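PDB 1Z2Z: probable tRNA pseudouridine synthase D from Methanosarcina mazei, which probably converts uridine-13 of transfer RNAs to pseudouridine, as a member of the TruD family of pseudouridine synthases. Local coordinates for residues K48-T61 and T84-F98. Sequence-based numbering, arbitrary orientation.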
loop_
_atom_site.group_PDB
_atom_site.type_symbol
_atom_site.label_atom_id
_atom_site.label_comp_id
_atom_site.label_asym_id
_atom_site.label_seq_id
_atom_site.Cartn_x
_atom_site.Cartn_y
_atom_site.Cartn_z
ATOM N N LYS A 48 -5.941 33.147 -4.640
ATOM C CA LYS A 48 -6.466 33.222 -3.283
ATOM C C LYS A 48 -6.004 32.061 -2.416
ATOM O O LYS A 48 -6.562 31.817 -1.355
ATOM C CB LYS A 48 -7.999 33.274 -3.317
ATOM C CG LYS A 48 -8.665 31.985 -3.817
ATOM C CD LYS A 48 -10.049 32.246 -4.425
ATOM C CE LYS A 48 -10.661 30.974 -5.033
ATOM N NZ LYS A 48 -11.280 30.040 -4.047
ATOM N N TYR A 49 -4.977 31.356 -2.871
ATOM C CA TYR A 49 -4.429 30.219 -2.148
ATOM C C TYR A 49 -2.933 30.436 -1.880
ATOM O O TYR A 49 -2.142 30.699 -2.796
ATOM C CB TYR A 49 -4.668 28.932 -2.958
ATOM C CG TYR A 49 -6.060 28.339 -2.800
ATOM C CD1 TYR A 49 -6.452 27.784 -1.589
ATOM C CD2 TYR A 49 -6.988 28.346 -3.848
ATOM C CE1 TYR A 49 -7.725 27.253 -1.413
ATOM C CE2 TYR A 49 -8.277 27.809 -3.679
ATOM C CZ TYR A 49 -8.634 27.268 -2.456
ATOM O OH TYR A 49 -9.895 26.757 -2.217
ATOM N N LEU A 50 -2.557 30.350 -0.608
ATOM C CA LEU A 50 -1.167 30.547 -0.208
ATOM C C LEU A 50 -0.515 29.176 -0.166
ATOM O O LEU A 50 -1.020 28.272 0.493
ATOM C CB LEU A 50 -1.120 31.230 1.168
ATOM C CG LEU A 50 0.197 31.881 1.601
ATOM C CD1 LEU A 50 1.199 30.804 1.838
ATOM C CD2 LEU A 50 0.697 32.849 0.546
ATOM N N ILE A 51 0.595 29.014 -0.870
ATOM C CA ILE A 51 1.259 27.713 -0.904
ATOM C C ILE A 51 2.526 27.665 -0.059
ATOM O O ILE A 51 3.517 28.372 -0.318
ATOM C CB ILE A 51 1.636 27.275 -2.341
ATOM C CG1 ILE A 51 0.508 27.599 -3.338
ATOM C CG2 ILE A 51 1.938 25.799 -2.316
ATOM C CD1 ILE A 51 -0.871 27.051 -2.962
ATOM N N VAL A 52 2.497 26.767 0.915
ATOM C CA VAL A 52 3.578 26.615 1.869
ATOM C C VAL A 52 4.213 25.242 1.941
ATOM O O VAL A 52 3.544 24.225 1.783
ATOM C CB VAL A 52 3.057 26.952 3.278
ATOM C CG1 VAL A 52 4.216 27.137 4.230
ATOM C CG2 VAL A 52 2.188 28.195 3.227
ATOM N N GLU A 53 5.511 25.225 2.205
ATOM C CA GLU A 53 6.243 23.975 2.350
ATOM C C GLU A 53 6.163 23.647 3.830
ATOM O O GLU A 53 6.632 24.415 4.664
ATOM C CB GLU A 53 7.695 24.152 1.950
ATOM C CG GLU A 53 8.486 22.885 2.045
ATOM C CD GLU A 53 9.963 23.130 1.859
ATOM O OE1 GLU A 53 10.693 23.109 2.872
ATOM O OE2 GLU A 53 10.387 23.363 0.704
ATOM N N LEU A 54 5.547 22.519 4.140
ATOM C CA LEU A 54 5.367 22.068 5.501
ATOM C C LEU A 54 6.435 21.055 5.901
ATOM O O LEU A 54 6.657 20.069 5.202
ATOM C CB LEU A 54 3.979 21.444 5.634
ATOM C CG LEU A 54 3.609 20.685 6.911
ATOM C CD1 LEU A 54 3.820 21.586 8.120
ATOM C CD2 LEU A 54 2.144 20.218 6.811
ATOM N N THR A 55 7.118 21.311 7.013
ATOM C CA THR A 55 8.141 20.393 7.498
ATOM C C THR A 55 7.700 20.083 8.896
ATOM O O THR A 55 7.567 20.981 9.715
ATOM C CB THR A 55 9.527 21.038 7.539
ATOM O OG1 THR A 55 9.829 21.617 6.258
ATOM C CG2 THR A 55 10.577 19.982 7.872
ATOM N N LYS A 56 7.454 18.813 9.166
ATOM C CA LYS A 56 6.979 18.432 10.473
ATOM C C LYS A 56 7.782 17.294 11.087
ATOM O O LYS A 56 8.317 16.437 10.388
ATOM C CB LYS A 56 5.490 18.080 10.396
ATOM C CG LYS A 56 5.143 16.832 9.594
ATOM C CD LYS A 56 3.637 16.706 9.437
ATOM C CE LYS A 56 3.222 15.254 9.414
ATOM N NZ LYS A 56 4.146 14.464 8.574
ATOM N N ARG A 57 7.870 17.304 12.407
ATOM C CA ARG A 57 8.623 16.296 13.108
ATOM C C ARG A 57 7.726 15.595 14.095
ATOM O O ARG A 57 7.226 16.201 15.047
ATOM C CB ARG A 57 9.798 16.948 13.830
ATOM C CG ARG A 57 10.633 15.985 14.633
ATOM C CD ARG A 57 11.883 16.643 15.220
ATOM N NE ARG A 57 12.727 15.659 15.921
ATOM C CZ ARG A 57 12.365 14.993 17.022
ATOM N NH1 ARG A 57 13.202 14.120 17.566
ATOM N NH2 ARG A 57 11.177 15.206 17.591
ATOM N N ASP A 58 7.503 14.311 13.858
ATOM C CA ASP A 58 6.667 13.520 14.746
ATOM C C ASP A 58 5.263 14.114 14.954
ATOM O O ASP A 58 4.712 14.069 16.057
ATOM C CB ASP A 58 7.363 13.359 16.087
ATOM C CG ASP A 58 6.693 12.342 16.953
ATOM O OD1 ASP A 58 6.941 12.334 18.182
ATOM O OD2 ASP A 58 5.911 11.543 16.397
ATOM N N TRP A 59 4.694 14.669 13.885
ATOM C CA TRP A 59 3.357 15.252 13.930
ATOM C C TRP A 59 2.394 14.461 13.052
ATOM O O TRP A 59 2.785 13.893 12.036
ATOM C CB TRP A 59 3.356 16.683 13.400
ATOM C CG TRP A 59 3.630 17.765 14.387
ATOM C CD1 TRP A 59 4.852 18.222 14.782
ATOM C CD2 TRP A 59 2.661 18.630 14.990
ATOM N NE1 TRP A 59 4.707 19.329 15.579
ATOM C CE2 TRP A 59 3.381 19.600 15.727
ATOM C CE3 TRP A 59 1.265 18.682 14.980
ATOM C CZ2 TRP A 59 2.738 20.621 16.437
ATOM C CZ3 TRP A 59 0.628 19.688 15.682
ATOM C CH2 TRP A 59 1.368 20.649 16.409
ATOM N N ASP A 60 1.129 14.464 13.450
ATOM C CA ASP A 60 0.067 13.801 12.719
ATOM C C ASP A 60 -0.624 14.888 11.907
ATOM O O ASP A 60 -1.136 15.859 12.478
ATOM C CB ASP A 60 -0.938 13.202 13.687
ATOM C CG ASP A 60 -2.108 12.571 12.982
ATOM O OD1 ASP A 60 -3.256 12.824 13.392
ATOM O OD2 ASP A 60 -1.877 11.804 12.018
ATOM N N THR A 61 -0.648 14.721 10.586
ATOM C CA THR A 61 -1.264 15.693 9.682
ATOM C C THR A 61 -2.645 16.176 10.110
ATOM O O THR A 61 -2.923 17.377 10.098
ATOM C CB THR A 61 -1.368 15.127 8.260
ATOM O OG1 THR A 61 -0.073 14.690 7.826
ATOM C CG2 THR A 61 -1.875 16.194 7.306
ATOM N N THR A 84 -0.747 12.349 2.547
ATOM C CA THR A 84 -0.417 12.306 3.961
ATOM C C THR A 84 0.885 11.593 4.356
ATOM O O THR A 84 1.002 10.378 4.233
ATOM C CB THR A 84 -1.568 11.711 4.755
ATOM O OG1 THR A 84 -2.719 12.550 4.613
ATOM C CG2 THR A 84 -1.205 11.627 6.230
ATOM N N LYS A 85 1.852 12.355 4.862
ATOM C CA LYS A 85 3.131 11.787 5.268
ATOM C C LYS A 85 3.046 11.209 6.676
ATOM O O LYS A 85 2.206 11.619 7.489
ATOM C CB LYS A 85 4.227 12.845 5.205
ATOM C CG LYS A 85 4.102 13.798 4.039
ATOM C CD LYS A 85 4.253 13.113 2.693
ATOM C CE LYS A 85 3.821 14.050 1.563
ATOM N NZ LYS A 85 4.230 13.593 0.191
ATOM N N ASP A 86 3.923 10.245 6.952
ATOM C CA ASP A 86 3.992 9.559 8.250
ATOM C C ASP A 86 4.227 10.511 9.420
ATOM O O ASP A 86 5.060 11.420 9.354
ATOM C CB ASP A 86 5.129 8.525 8.248
ATOM C CG ASP A 86 4.816 7.283 7.429
ATOM O OD1 ASP A 86 5.785 6.669 6.913
ATOM O OD2 ASP A 86 3.625 6.911 7.317
ATOM N N LYS A 87 3.484 10.262 10.493
ATOM C CA LYS A 87 3.574 11.017 11.731
ATOM C C LYS A 87 4.979 10.790 12.327
ATOM O O LYS A 87 5.802 11.715 12.363
ATOM C CB LYS A 87 2.439 10.556 12.672
ATOM C CG LYS A 87 2.758 10.328 14.151
ATOM C CD LYS A 87 3.148 11.602 14.896
ATOM C CE LYS A 87 3.087 11.407 16.402
ATOM N NZ LYS A 87 1.680 11.358 16.843
ATOM N N ARG A 88 5.276 9.562 12.748
ATOM C CA ARG A 88 6.590 9.279 13.317
ATOM C C ARG A 88 7.707 9.408 12.298
ATOM O O ARG A 88 8.275 8.401 11.876
ATOM C CB ARG A 88 6.649 7.873 13.933
ATOM C CG ARG A 88 7.936 7.638 14.747
ATOM C CD ARG A 88 7.835 6.469 15.738
ATOM N NE ARG A 88 9.072 6.281 16.508
ATOM C CZ ARG A 88 9.533 7.127 17.432
ATOM N NH1 ARG A 88 8.865 8.234 17.721
ATOM N NH2 ARG A 88 10.669 6.868 18.063
ATOM N N ALA A 89 8.046 10.633 11.914
ATOM C CA ALA A 89 9.110 10.823 10.934
ATOM C C ALA A 89 9.368 12.291 10.673
ATOM O O ALA A 89 8.614 13.147 11.121
ATOM C CB ALA A 89 8.735 10.140 9.635
ATOM N N LEU A 90 10.445 12.590 9.967
ATOM C CA LEU A 90 10.730 13.970 9.630
ATOM C C LEU A 90 10.332 14.102 8.168
ATOM O O LEU A 90 11.008 13.595 7.265
ATOM C CB LEU A 90 12.207 14.296 9.824
ATOM C CG LEU A 90 12.611 15.660 9.257
ATOM C CD1 LEU A 90 11.763 16.754 9.854
ATOM C CD2 LEU A 90 14.079 15.893 9.499
ATOM N N THR A 91 9.232 14.807 7.944
ATOM C CA THR A 91 8.695 14.954 6.606
ATOM C C THR A 91 8.443 16.370 6.116
ATOM O O THR A 91 7.926 17.214 6.848
ATOM C CB THR A 91 7.376 14.229 6.515
ATOM O OG1 THR A 91 6.368 15.028 7.150
ATOM C CG2 THR A 91 7.460 12.891 7.229
ATOM N N THR A 92 8.772 16.585 4.844
ATOM C CA THR A 92 8.610 17.849 4.136
ATOM C C THR A 92 7.584 17.640 3.001
ATOM O O THR A 92 7.612 16.608 2.326
ATOM C CB THR A 92 9.955 18.249 3.513
ATOM O OG1 THR A 92 10.945 18.324 4.543
ATOM C CG2 THR A 92 9.868 19.577 2.800
ATOM N N GLN A 93 6.689 18.600 2.780
ATOM C CA GLN A 93 5.690 18.474 1.717
ATOM C C GLN A 93 5.079 19.824 1.381
ATOM O O GLN A 93 5.234 20.787 2.129
ATOM C CB GLN A 93 4.555 17.556 2.138
ATOM C CG GLN A 93 3.643 18.179 3.164
ATOM C CD GLN A 93 2.687 17.178 3.744
ATOM O OE1 GLN A 93 2.624 16.975 4.962
ATOM N NE2 GLN A 93 1.940 16.530 2.876
ATOM N N LYS A 94 4.368 19.893 0.255
ATOM C CA LYS A 94 3.736 21.140 -0.145
ATOM C C LYS A 94 2.263 21.128 0.290
ATOM O O LYS A 94 1.608 20.092 0.252
ATOM C CB LYS A 94 3.866 21.321 -1.659
ATOM C CG LYS A 94 2.985 22.416 -2.246
ATOM C CD LYS A 94 3.245 22.617 -3.738
ATOM C CE LYS A 94 4.655 23.126 -3.980
ATOM N NZ LYS A 94 4.974 23.435 -5.411
ATOM N N ILE A 95 1.763 22.264 0.757
ATOM C CA ILE A 95 0.375 22.355 1.173
ATOM C C ILE A 95 -0.210 23.672 0.690
ATOM O O ILE A 95 0.509 24.548 0.188
ATOM C CB ILE A 95 0.208 22.290 2.714
ATOM C CG1 ILE A 95 0.867 23.501 3.377
ATOM C CG2 ILE A 95 0.780 20.988 3.254
ATOM C CD1 ILE A 95 0.406 23.716 4.848
ATOM N N SER A 96 -1.517 23.815 0.810
ATOM C CA SER A 96 -2.132 25.064 0.398
ATOM C C SER A 96 -3.034 25.543 1.516
ATOM O O SER A 96 -3.634 24.741 2.241
ATOM C CB SER A 96 -2.935 24.894 -0.894
ATOM O OG SER A 96 -4.121 24.161 -0.649
ATOM N N ILE A 97 -3.112 26.860 1.652
ATOM C CA ILE A 97 -3.925 27.485 2.682
ATOM C C ILE A 97 -4.740 28.585 2.050
ATOM O O ILE A 97 -4.194 29.513 1.445
ATOM C CB ILE A 97 -3.052 28.111 3.782
ATOM C CG1 ILE A 97 -2.054 27.074 4.325
ATOM C CG2 ILE A 97 -3.948 28.637 4.886
ATOM C CD1 ILE A 97 -1.115 27.613 5.385
ATOM N N PHE A 98 -6.051 28.483 2.205
ATOM C CA PHE A 98 -6.957 29.447 1.616
ATOM C C PHE A 98 -7.000 30.787 2.313
ATOM O O PHE A 98 -7.055 30.885 3.548
ATOM C CB PHE A 98 -8.377 28.867 1.551
ATOM C CG PHE A 98 -9.430 29.855 1.124
ATOM C CD1 PHE A 98 -10.459 30.203 1.980
ATOM C CD2 PHE A 98 -9.400 30.428 -0.141
ATOM C CE1 PHE A 98 -11.458 31.105 1.571
ATOM C CE2 PHE A 98 -10.396 31.328 -0.552
ATOM C CZ PHE A 98 -11.418 31.666 0.302
HETATM O O HOH W 1 5.510 17.483 5.640
HETATM O O HOH W 2 5.553 8.786 17.664
HETATM O O HOH W 3 0.123 11.771 10.242
#
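Lys56 reaches across to Thr91 on the same face of an antiparallel ladder that pairs strand 49-57 with strand 90-98. Its CG sits between the backbone N and the carbonyl carbon (chi1 67°). Further bends along the chain bring NZ to 2.7 Å from Thr91 OG1, a hydrogen bond. NZ also makes a weak bond, at 3.3 Å, to Asp86 O. Asp86 is the predicted nucleophile of this synthase, and its OD1 is held in a salt bridge by Arg27. Water 1 lies beside the Lys56-Thr91 pair. It bridges Thr91 OG1, Leu54 O and Gln93 OE1 by hydrogen bonds.

Leu54 and Gln93 lie side by side on this face and point the same way. Leu54 CD2 also meets Ile95 CG2 at 3.9 Å, and Val52 CG2 touches Ile97 CD1 at 4.0 Å. Helix 61-72 packs on these apolar groups through Leu64 and Leu72.

The other face carries Tyr49 and Phe98. Their rings are oblique, with planes at 53°. Phe98 CD2 stands 3.8 Å over one face of the Tyr49 ring, offset toward its rim. Lys48 CG comes in the plane of the Phe98 ring, at its edge, 3.8 Å from CE2. Farther along, Ile51 CG2 lies against Lys94 CG at 3.5 Å, while Lys94 NZ pairs with Glu43.

Paired backbone hydrogen bonds run from Leu50-Ile97 to Lys56-Thr91, and Asp58 N to Ala89 O continues them past the strands. The side-chain hydrogen bonds of Lys56 across the contact lie at the end near Asp86. There its ammonium joins the two strands through Thr91 and adds a weak link to the backbone of the loop that carries the predicted nucleophile.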